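Long-range contacts in glutamate--cysteine ligase GshA (Methylobacillus flagellatus KT, PDB 3K1T), which probably acts as a glutamate--cysteine ligase, joining glutamate to cysteine to give gamma-glutamylcysteine: residues R207-F212 with V322-L327; R97-P102 with D167-C172; L50-F55 with T333-K338; R28-F33 with V408-L413. All coordinates share one frame; numbering follows the deposited sequence.

How the contacts relate
Contacts 3 and 4 are buried and adjoin each other. Leu-50 of contact 3 packs on Val-408 of contact 4, where helix 398-421 lies on the antiparallel sheet that includes strand 45-52. Contact 4 joins two helices through a salt bridge and an aromatic cluster. Contact 3 joins loop and strand ends through a backbone bond, a shared water, an arginine laid against a threonine methyl and an aromatic pair. Contacts 1 and 2 are partly buried and belong to two other sheets. Contact 1 sets a turn against strand 324-329 through a carboxylate. Contact 2 sets a loop against strand 97-102 through an arginine and a phenylalanine. It lies far from contact 3, centres about 41 Å apart.

Contact 1: R207-F212 with V322-L327; sequences RKSNHF and VSEVIL
Ser-209 meets the carboxylate of Glu-324 in the tight part of this contact. The hydroxyl Ser-209 OG donates to Glu-324 OE2 over a short 2.5 Å. Backbone Ser-209 N donates to Glu-324 OE1 at 3.2 Å, along a bent path of 139°. Both donors come from the syn side, about 20° out of the carboxylate plane. Glu-324 CG is anti to its backbone N (chi1 -174°), and the extended chain beyond it carries the acid across from strand 324-329 of the four-stranded antiparallel sheet to the type I beta turn 207-210 that leads into helix 210-226. Ile-326 supplies apolar packing. Its CD1 lies 3.9 Å from Phe-212 CE2 and also reaches Lys-208 CB. The other side is looser. A water accepts from Lys-208 N and donates to Glu-324 OE1 at 2.7 Å. Arg-207 is exposed and only brushes the acid, with CG 3.6 Å from Glu-324 OE2. Its guanidinium turns to its own segment, where Arg-207 NE donates to Asn-210 OD1 at 2.9 Å. Lys-208 NZ leads away to a salt bridge with Asp-285. The buried carboxylate takes a hydroxyl, a backbone N-H and a water. With Arg-207 close by, this setting is likely to stabilise its negative charge.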
# COMPACT_ATOMS: atom_id res chain seq x y z
N ARG A 207 -0.37 19.22 28.14
CA ARG A 207 -1.47 20.16 28.00
C ARG A 207 -2.30 19.71 26.81
O ARG A 207 -1.89 19.88 25.64
CB ARG A 207 -0.98 21.59 27.81
CG ARG A 207 -2.13 22.61 27.81
CD ARG A 207 -1.65 24.03 27.82
NE ARG A 207 -0.79 24.32 26.68
CZ ARG A 207 -0.24 25.51 26.44
NH1 ARG A 207 -0.45 26.52 27.27
NH2 ARG A 207 0.54 25.70 25.38
N LYS A 208 -3.43 19.11 27.09
CA LYS A 208 -4.19 18.44 26.03
C LYS A 208 -4.81 19.43 25.02
O LYS A 208 -5.14 19.03 23.90
CB LYS A 208 -5.23 17.50 26.66
CG LYS A 208 -4.52 16.36 27.45
CD LYS A 208 -5.43 15.23 27.92
CE LYS A 208 -4.61 14.23 28.77
NZ LYS A 208 -5.44 13.58 29.83
N SER A 209 -4.95 20.70 25.39
CA SER A 209 -5.50 21.69 24.45
C SER A 209 -4.57 21.96 23.26
O SER A 209 -5.01 22.44 22.21
CB SER A 209 -5.88 22.98 25.18
OG SER A 209 -4.76 23.57 25.77
N ASN A 210 -3.30 21.57 23.40
CA ASN A 210 -2.33 21.70 22.30
C ASN A 210 -2.79 20.88 21.08
O ASN A 210 -2.43 21.21 19.97
CB ASN A 210 -0.91 21.24 22.71
CG ASN A 210 -0.24 22.18 23.72
OD1 ASN A 210 -0.69 23.28 23.93
ND2 ASN A 210 0.86 21.73 24.34
N HIS A 211 -3.53 19.81 21.31
CA HIS A 211 -4.12 19.01 20.22
C HIS A 211 -5.04 19.87 19.31
O HIS A 211 -4.98 19.79 18.09
CB HIS A 211 -4.88 17.84 20.86
CG HIS A 211 -5.86 17.15 19.96
ND1 HIS A 211 -5.51 16.07 19.18
CD2 HIS A 211 -7.19 17.34 19.79
CE1 HIS A 211 -6.59 15.63 18.55
NE2 HIS A 211 -7.62 16.39 18.90
N PHE A 212 -5.87 20.70 19.93
CA PHE A 212 -6.85 21.54 19.21
C PHE A 212 -6.15 22.70 18.52
O PHE A 212 -6.51 23.05 17.41
CB PHE A 212 -7.96 22.01 20.16
CG PHE A 212 -8.65 20.85 20.87
CD1 PHE A 212 -9.63 20.13 20.24
CD2 PHE A 212 -8.21 20.41 22.11
CE1 PHE A 212 -10.27 19.03 20.87
CE2 PHE A 212 -8.82 19.29 22.74
CZ PHE A 212 -9.87 18.62 22.10
N VAL A 322 -7.97 18.48 38.46
CA VAL A 322 -8.27 19.05 37.15
C VAL A 322 -7.30 20.20 36.89
O VAL A 322 -7.25 21.16 37.67
CB VAL A 322 -9.72 19.54 37.07
CG1 VAL A 322 -9.95 20.25 35.71
CG2 VAL A 322 -10.69 18.36 37.22
N SER A 323 -6.55 20.10 35.80
CA SER A 323 -5.55 21.10 35.47
C SER A 323 -5.93 22.02 34.30
O SER A 323 -5.30 23.06 34.07
CB SER A 323 -4.21 20.44 35.19
OG SER A 323 -4.29 19.63 34.03
N GLU A 324 -6.97 21.64 33.56
CA GLU A 324 -7.41 22.41 32.41
C GLU A 324 -8.82 21.98 32.11
O GLU A 324 -9.17 20.81 32.29
CB GLU A 324 -6.55 22.12 31.16
CG GLU A 324 -6.89 23.04 29.95
CD GLU A 324 -5.96 22.84 28.72
OE1 GLU A 324 -5.68 21.67 28.32
OE2 GLU A 324 -5.52 23.86 28.15
N VAL A 325 -9.62 22.93 31.66
CA VAL A 325 -10.98 22.64 31.16
C VAL A 325 -11.01 23.11 29.72
O VAL A 325 -10.70 24.27 29.44
CB VAL A 325 -12.09 23.33 31.98
CG1 VAL A 325 -13.47 23.04 31.40
CG2 VAL A 325 -12.03 22.92 33.50
N ILE A 326 -11.35 22.19 28.81
CA ILE A 326 -11.47 22.50 27.39
C ILE A 326 -12.95 22.54 27.03
O ILE A 326 -13.71 21.63 27.40
CB ILE A 326 -10.73 21.43 26.51
CG1 ILE A 326 -9.25 21.36 26.89
CG2 ILE A 326 -10.87 21.80 24.99
CD1 ILE A 326 -8.56 20.05 26.57
N LEU A 327 -13.35 23.61 26.36
CA LEU A 327 -14.71 23.78 25.88
C LEU A 327 -14.67 23.68 24.37
O LEU A 327 -13.94 24.42 23.73
CB LEU A 327 -15.25 25.14 26.30
CG LEU A 327 -15.34 25.34 27.81
CD1 LEU A 327 -14.02 25.87 28.37
CD2 LEU A 327 -16.51 26.28 28.16
O HOH W 1 -4.61 19.57 29.66

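Contact 2: R97-P102 with D167-C172; sequences RLLLIP and DNFDSC
Arg-97 and Ser-171 bring the backbones closest, 4.8 Å between their CA atoms. Arg-97 N donates to Cys-172 SG at 3.4 Å, and Cys-172 N makes a weak bond to Arg-97 O. The Arg-97 chain bends at chi3 (-73°), which places NE for a nearly straight bond to Asp-170 O at 2.9 Å. That oxygen lies close to the guanidinium plane, while NE stands 44° above the carbonyl plane. Arg-97 and Cys-172 each have a second deposited conformer, so these bonds belong to the ones described. The Asp-170 carboxylate turns to Arg-163. Phe-169 runs past Arg-97 in the opposite direction, its ring at 84° to the guanidinium. Phe-169 CE1 lies 3.8 Å from Arg-97 CG and equally near its CB and CD. The ring edge meets Leu-98 O, 3.6 Å from Phe-169 CZ. Phe-169 CE2 packs on Leu-99 CD1 at 4.2 Å. An alanine in place of Phe-169 would probably open a gap beside Leu-99 and leave the aliphatic part of Arg-97 less tightly held. Ser-171 OG bonds to Ala-173 O and touches Leu-99 CB. Segment 167-172 leads into strand 173-177, parallel to 97-102. Strand 97-102 joins strand 128-133 through helix 109-124, a beta-alpha-beta crossover.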
# COMPACT_ATOMS: atom_id res chain seq x y z
N ARG A 97 11.86 -8.35 15.09
CA ARG A 97 10.93 -8.76 16.14
C ARG A 97 10.22 -7.53 16.72
O ARG A 97 10.82 -6.47 16.85
CB ARG A 97 11.70 -9.47 17.26
CG ARG A 97 12.28 -10.83 16.87
CD ARG A 97 13.17 -11.41 17.95
NE ARG A 97 14.45 -10.72 18.04
CZ ARG A 97 15.50 -10.92 17.21
NH1 ARG A 97 15.42 -11.79 16.20
NH2 ARG A 97 16.62 -10.23 17.38
N LEU A 98 8.95 -7.68 17.09
CA LEU A 98 8.20 -6.59 17.68
C LEU A 98 7.44 -7.09 18.89
O LEU A 98 6.73 -8.10 18.81
CB LEU A 98 7.23 -6.05 16.64
CG LEU A 98 6.50 -4.76 16.97
CD1 LEU A 98 7.45 -3.57 17.11
CD2 LEU A 98 5.43 -4.48 15.83
N LEU A 99 7.63 -6.40 20.03
CA LEU A 99 6.85 -6.67 21.23
C LEU A 99 5.66 -5.75 21.21
O LEU A 99 5.82 -4.52 21.11
CB LEU A 99 7.71 -6.40 22.50
CG LEU A 99 7.07 -6.70 23.86
CD1 LEU A 99 6.92 -8.20 24.06
CD2 LEU A 99 7.88 -6.08 25.03
N LEU A 100 4.47 -6.33 21.30
CA LEU A 100 3.21 -5.59 21.32
C LEU A 100 2.67 -5.55 22.75
O LEU A 100 2.39 -6.58 23.34
CB LEU A 100 2.17 -6.22 20.39
CG LEU A 100 0.76 -5.57 20.32
CD1 LEU A 100 0.82 -4.18 19.67
CD2 LEU A 100 -0.23 -6.50 19.53
N ILE A 101 2.54 -4.35 23.30
CA ILE A 101 1.94 -4.16 24.63
C ILE A 101 0.46 -3.73 24.52
O ILE A 101 0.16 -2.65 24.05
CB ILE A 101 2.74 -3.13 25.49
CG1 ILE A 101 4.23 -3.58 25.58
CG2 ILE A 101 2.10 -2.97 26.87
CD1 ILE A 101 5.13 -2.71 26.41
N PRO A 102 -0.46 -4.58 24.97
CA PRO A 102 -1.90 -4.30 24.88
C PRO A 102 -2.40 -3.48 26.06
O PRO A 102 -1.68 -3.34 27.06
CB PRO A 102 -2.51 -5.69 24.90
CG PRO A 102 -1.59 -6.44 25.82
CD PRO A 102 -0.21 -5.89 25.59
N ASP A 167 10.19 -14.88 27.06
CA ASP A 167 10.93 -16.15 26.96
C ASP A 167 11.59 -16.27 25.61
O ASP A 167 10.90 -16.29 24.59
CB ASP A 167 9.95 -17.32 27.16
CG ASP A 167 10.62 -18.69 27.03
OD1 ASP A 167 11.58 -18.91 27.79
OD2 ASP A 167 10.19 -19.53 26.17
N ASN A 168 12.91 -16.30 25.58
CA ASN A 168 13.64 -16.41 24.32
C ASN A 168 13.17 -15.39 23.27
O ASN A 168 12.98 -15.72 22.09
CB ASN A 168 13.49 -17.86 23.81
CG ASN A 168 14.49 -18.21 22.71
OD1 ASN A 168 15.57 -17.60 22.62
ND2 ASN A 168 14.14 -19.18 21.85
N PHE A 169 12.97 -14.13 23.68
CA PHE A 169 12.43 -13.12 22.76
C PHE A 169 12.89 -11.74 23.18
O PHE A 169 12.43 -11.19 24.19
CB PHE A 169 10.91 -13.14 22.75
CG PHE A 169 10.30 -12.22 21.70
CD1 PHE A 169 10.21 -12.62 20.37
CD2 PHE A 169 9.79 -10.98 22.06
CE1 PHE A 169 9.63 -11.81 19.40
CE2 PHE A 169 9.21 -10.15 21.09
CZ PHE A 169 9.13 -10.56 19.77
N ASP A 170 13.80 -11.19 22.40
CA ASP A 170 14.26 -9.83 22.67
C ASP A 170 14.00 -8.97 21.47
O ASP A 170 14.67 -9.13 20.45
CB ASP A 170 15.74 -9.77 23.03
CG ASP A 170 16.18 -8.32 23.29
OD1 ASP A 170 16.39 -7.56 22.34
OD2 ASP A 170 16.24 -7.92 24.44
N SER A 171 13.04 -8.05 21.57
CA SER A 171 12.67 -7.28 20.41
C SER A 171 13.50 -6.07 20.24
O SER A 171 14.08 -5.49 21.17
CB SER A 171 11.20 -6.85 20.42
OG SER A 171 10.94 -5.98 21.50
N CYS A 172 13.43 -5.63 19.01
CA CYS A 172 14.11 -4.50 18.51
C CYS A 172 13.32 -3.19 18.99
O CYS A 172 13.87 -2.19 19.47
CB CYS A 172 14.19 -4.79 16.95
SG CYS A 172 14.60 -6.72 16.33
O HOH W 2 16.81 -7.50 19.32

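Contact 3: L50-F55 with T333-K338; sequences LRNAGF and TFEHLK
Phe-334 N donates to Asn-52 O at 3.2 Å, where strand 45-52 of the antiparallel sheet ends. An Asx turn follows, with Asn-52 OD1 accepting from Gly-54 N. Thr-333 OG1 makes an ST turn with Glu-335 N. Arg-51 crosses Thr-333 at about a right angle. From its CB, CG stands anti to the carbonyl carbon (chi1 -73°), and the chain stays extended to NE. Arg-51 CG comes 4.1 Å from Thr-333 CB. CD passes the backbone N and the methyl of Thr-333. Arg-51 NE lies 3.7 Å from Thr-333 CG2. This methyl sits over one guanidinium face, offset toward the rim, and also nears CZ and NH2. At the tip, NH1 bonds to Val-331 O and Leu-370 O, while NH2 forms a salt bridge with Glu-343 and a bond to Asn-371 O. These partners probably offset the buried charge. Phe-334 turns its ring edge to the turn, with CD2 3.2 Å from Ala-53 O. Phe-334 CE2 meets Phe-55 CE2 at 4.1 Å. Ala-53 CB covers the centre of one face of the Phe-55 ring. Glu-335 OE1 bonds to Tyr-358 OH and Thr-333 OG1 to Ala-342 O. Glu-335 OE2 approaches Asn-52 CB. One water ties the two segments together: it accepts from Asn-52 N at 2.9 Å and donates to Thr-333 OG1 and Glu-335 OE2.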
# COMPACT_ATOMS: atom_id res chain seq x y z
N LEU A 50 -14.83 10.99 12.90
CA LEU A 50 -15.42 12.16 12.28
C LEU A 50 -16.92 12.24 12.58
O LEU A 50 -17.55 11.23 12.89
CB LEU A 50 -15.26 12.09 10.76
CG LEU A 50 -13.86 11.90 10.16
CD1 LEU A 50 -13.99 11.76 8.61
CD2 LEU A 50 -12.92 13.05 10.59
N ARG A 51 -17.46 13.45 12.44
CA ARG A 51 -18.90 13.68 12.38
C ARG A 51 -19.27 14.50 11.15
O ARG A 51 -18.67 15.55 10.87
CB ARG A 51 -19.46 14.29 13.65
CG ARG A 51 -19.50 13.29 14.80
CD ARG A 51 -20.27 13.85 15.98
NE ARG A 51 -20.69 12.79 16.86
CZ ARG A 51 -21.51 12.94 17.89
NH1 ARG A 51 -21.96 14.14 18.19
NH2 ARG A 51 -21.85 11.88 18.63
N ASN A 52 -20.24 13.97 10.41
CA ASN A 52 -20.82 14.63 9.23
C ASN A 52 -22.19 15.21 9.66
O ASN A 52 -23.15 14.47 9.89
CB ASN A 52 -20.96 13.59 8.14
CG ASN A 52 -21.44 14.18 6.83
OD1 ASN A 52 -21.87 15.32 6.79
ND2 ASN A 52 -21.39 13.39 5.76
N ALA A 53 -22.23 16.52 9.77
CA ALA A 53 -23.42 17.27 10.19
C ALA A 53 -24.18 17.80 8.97
O ALA A 53 -25.20 18.49 9.13
CB ALA A 53 -22.96 18.45 11.08
N GLY A 54 -23.68 17.53 7.76
CA GLY A 54 -24.26 18.14 6.55
C GLY A 54 -23.82 19.59 6.35
O GLY A 54 -23.51 20.01 5.22
N PHE A 55 -23.81 20.36 7.44
CA PHE A 55 -23.28 21.73 7.41
C PHE A 55 -21.81 21.86 7.85
O PHE A 55 -21.23 22.97 7.85
CB PHE A 55 -24.20 22.65 8.23
CG PHE A 55 -24.31 22.28 9.68
CD1 PHE A 55 -23.27 22.59 10.57
CD2 PHE A 55 -25.45 21.68 10.17
CE1 PHE A 55 -23.37 22.28 11.92
CE2 PHE A 55 -25.56 21.37 11.53
CZ PHE A 55 -24.54 21.68 12.40
N THR A 333 -23.94 14.52 14.28
CA THR A 333 -23.93 13.55 13.19
C THR A 333 -25.38 13.26 12.79
O THR A 333 -26.20 12.91 13.65
CB THR A 333 -23.23 12.22 13.50
OG1 THR A 333 -23.54 11.26 12.44
CG2 THR A 333 -23.64 11.64 14.90
N PHE A 334 -25.68 13.38 11.49
CA PHE A 334 -27.02 13.03 10.99
C PHE A 334 -27.00 11.76 10.16
O PHE A 334 -28.01 11.41 9.57
CB PHE A 334 -27.64 14.19 10.21
CG PHE A 334 -27.82 15.42 11.04
CD1 PHE A 334 -28.67 15.39 12.13
CD2 PHE A 334 -27.09 16.55 10.80
CE1 PHE A 334 -28.82 16.52 12.94
CE2 PHE A 334 -27.24 17.67 11.60
CZ PHE A 334 -28.11 17.65 12.68
N GLU A 335 -25.89 11.03 10.17
CA GLU A 335 -25.89 9.74 9.49
C GLU A 335 -26.67 8.72 10.35
O GLU A 335 -26.50 8.69 11.57
CB GLU A 335 -24.46 9.25 9.26
CG GLU A 335 -23.65 10.16 8.36
CD GLU A 335 -22.34 9.50 7.89
OE1 GLU A 335 -22.41 8.61 7.02
OE2 GLU A 335 -21.27 9.85 8.43
N HIS A 336 -27.54 7.95 9.71
CA HIS A 336 -28.30 6.92 10.38
C HIS A 336 -28.28 5.63 9.57
O HIS A 336 -28.42 5.62 8.33
CB HIS A 336 -29.77 7.32 10.49
CG HIS A 336 -30.08 8.35 11.53
ND1 HIS A 336 -29.72 9.67 11.39
CD2 HIS A 336 -30.73 8.24 12.71
CE1 HIS A 336 -30.16 10.35 12.45
NE2 HIS A 336 -30.76 9.50 13.27
N LEU A 337 -28.19 4.52 10.29
CA LEU A 337 -28.50 3.20 9.74
C LEU A 337 -29.89 2.86 10.24
O LEU A 337 -30.09 2.46 11.39
CB LEU A 337 -27.47 2.15 10.20
CG LEU A 337 -27.60 0.77 9.54
CD1 LEU A 337 -27.06 0.83 8.09
CD2 LEU A 337 -26.83 -0.30 10.42
N LYS A 338 -30.87 3.07 9.37
CA LYS A 338 -32.27 2.97 9.71
C LYS A 338 -32.54 3.88 10.90
O LYS A 338 -32.30 5.06 10.79
CB LYS A 338 -32.69 1.51 9.93
CG LYS A 338 -34.21 1.32 9.84
CD LYS A 338 -34.62 -0.14 9.71
CE LYS A 338 -36.14 -0.25 9.74
NZ LYS A 338 -36.58 -1.66 9.55
O HOH W 3 -21.21 11.28 10.92

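Contact 4: R28-F33 with V408-L413; sequences RIEHWF and VARLAL
Arg-410 faces two partners from helix 26-40: Glu-30 at its guanidinium edge and Phe-33 over its face. The carboxylate of Glu-30 is nearly coplanar with the guanidinium, 10° between the planes. Arg-410 NH1 donates to Glu-30 OE1 at 2.9 Å, and NH2 donates to Glu-30 OE2 at 3.1 Å. Each oxygen uses its syn lone pair, which makes an end-on, two-pronged salt bridge. Tyr-403 is a second partner of Glu-30 OE2, and Gly-406 O accepts from Arg-410 NE. The guanidinium lies flat on Phe-33, planes 26° apart, as an off-centre cation-pi stack. Arg-410 CZ is 4.3 Å from the Phe-33 ring centroid. Trp-32 covers the opposite face of Phe-33, with CZ3 above the rim. Leu-411 crosses both aromatic side chains at about a right angle. Its CD2 touches Trp-32 CZ3 at 3.8 Å and Phe-33 CZ at 3.9 Å. Trp-32 NE1 bonds to Glu-221. An alanine in place of Glu-30 would probably leave the buried Arg-410 charge without its mate and the guanidinium freer to turn on Phe-33. The segment axes run nearly parallel at 20° and come no closer than 12.2 Å, so long side chains bridge the two helices. Helix 398-421 packs Val-408, Ala-409, Ala-412 and Leu-413 on the antiparallel sheet, and helix 26-40 lies outside it: a layered arrangement of sheet, helix and helix.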
# COMPACT_ATOMS: atom_id res chain seq x y z
N ARG A 28 -3.48 18.91 -6.31
CA ARG A 28 -2.89 19.91 -5.42
C ARG A 28 -2.90 19.45 -3.97
O ARG A 28 -1.89 19.63 -3.25
CB ARG A 28 -3.56 21.29 -5.57
CG ARG A 28 -3.66 22.12 -4.29
CD ARG A 28 -4.54 23.38 -4.45
NE ARG A 28 -3.75 24.45 -5.03
CZ ARG A 28 -3.53 24.63 -6.32
NH1 ARG A 28 -4.09 23.84 -7.23
NH2 ARG A 28 -2.77 25.64 -6.72
N ILE A 29 -4.01 18.88 -3.54
CA ILE A 29 -4.15 18.34 -2.20
C ILE A 29 -3.16 17.20 -1.92
O ILE A 29 -2.48 17.19 -0.89
CB ILE A 29 -5.60 17.88 -1.93
CG1 ILE A 29 -6.54 19.11 -1.84
CG2 ILE A 29 -5.72 16.95 -0.65
CD1 ILE A 29 -8.01 18.74 -2.05
N GLU A 30 -3.07 16.23 -2.83
CA GLU A 30 -2.18 15.10 -2.62
C GLU A 30 -0.69 15.54 -2.63
O GLU A 30 0.13 15.06 -1.82
CB GLU A 30 -2.46 14.00 -3.63
CG GLU A 30 -3.88 13.44 -3.50
CD GLU A 30 -4.18 12.79 -2.16
OE1 GLU A 30 -3.24 12.43 -1.40
OE2 GLU A 30 -5.38 12.64 -1.85
N HIS A 31 -0.35 16.46 -3.52
CA HIS A 31 0.99 17.05 -3.52
C HIS A 31 1.27 17.77 -2.20
O HIS A 31 2.34 17.61 -1.61
CB HIS A 31 1.15 18.03 -4.68
CG HIS A 31 2.47 18.71 -4.68
ND1 HIS A 31 2.66 19.97 -4.16
CD2 HIS A 31 3.70 18.27 -5.04
CE1 HIS A 31 3.94 20.30 -4.27
NE2 HIS A 31 4.59 19.29 -4.81
N TRP A 32 0.28 18.51 -1.69
CA TRP A 32 0.45 19.21 -0.41
C TRP A 32 0.69 18.21 0.73
O TRP A 32 1.61 18.39 1.53
CB TRP A 32 -0.76 20.11 -0.15
CG TRP A 32 -0.69 20.89 1.13
CD1 TRP A 32 -0.13 22.12 1.30
CD2 TRP A 32 -1.22 20.51 2.40
NE1 TRP A 32 -0.27 22.53 2.59
CE2 TRP A 32 -0.93 21.56 3.30
CE3 TRP A 32 -1.91 19.39 2.87
CZ2 TRP A 32 -1.32 21.53 4.64
CZ3 TRP A 32 -2.32 19.37 4.18
CH2 TRP A 32 -2.01 20.44 5.06
N PHE A 33 -0.10 17.15 0.79
CA PHE A 33 0.12 16.15 1.85
C PHE A 33 1.52 15.56 1.75
O PHE A 33 2.21 15.40 2.76
CB PHE A 33 -0.92 15.02 1.77
CG PHE A 33 -2.21 15.29 2.51
CD1 PHE A 33 -2.22 15.47 3.89
CD2 PHE A 33 -3.42 15.32 1.82
CE1 PHE A 33 -3.39 15.69 4.57
CE2 PHE A 33 -4.62 15.52 2.51
CZ PHE A 33 -4.59 15.71 3.89
N VAL A 408 -10.05 14.65 5.65
CA VAL A 408 -10.17 15.26 6.96
C VAL A 408 -9.46 14.39 8.00
O VAL A 408 -8.78 14.90 8.90
CB VAL A 408 -11.64 15.51 7.34
CG1 VAL A 408 -11.75 16.14 8.76
CG2 VAL A 408 -12.32 16.42 6.23
N ALA A 409 -9.53 13.07 7.84
CA ALA A 409 -8.77 12.17 8.75
C ALA A 409 -7.27 12.36 8.66
O ALA A 409 -6.59 12.38 9.70
CB ALA A 409 -9.13 10.70 8.50
N ARG A 410 -6.76 12.56 7.46
CA ARG A 410 -5.34 12.86 7.27
C ARG A 410 -4.92 14.26 7.79
O ARG A 410 -3.80 14.43 8.24
CB ARG A 410 -4.92 12.63 5.82
CG ARG A 410 -4.83 11.11 5.45
CD ARG A 410 -4.39 10.95 4.02
NE ARG A 410 -5.45 11.37 3.09
CZ ARG A 410 -5.23 11.79 1.83
NH1 ARG A 410 -4.01 11.80 1.28
NH2 ARG A 410 -6.24 12.13 1.07
N LEU A 411 -5.80 15.25 7.73
CA LEU A 411 -5.52 16.55 8.39
C LEU A 411 -5.38 16.37 9.89
O LEU A 411 -4.47 16.93 10.50
CB LEU A 411 -6.61 17.58 8.07
CG LEU A 411 -6.80 17.99 6.61
CD1 LEU A 411 -8.07 18.93 6.50
CD2 LEU A 411 -5.55 18.71 6.11
N ALA A 412 -6.29 15.60 10.48
CA ALA A 412 -6.22 15.31 11.93
C ALA A 412 -4.95 14.50 12.27
O ALA A 412 -4.31 14.72 13.29
CB ALA A 412 -7.49 14.57 12.39
N LEU A 413 -4.58 13.54 11.42
CA LEU A 413 -3.32 12.81 11.58
C LEU A 413 -2.10 13.71 11.57
O LEU A 413 -1.20 13.60 12.43
CB LEU A 413 -3.17 11.74 10.49
CG LEU A 413 -1.99 10.78 10.65
CD1 LEU A 413 -2.34 9.79 11.75
CD2 LEU A 413 -1.67 10.03 9.32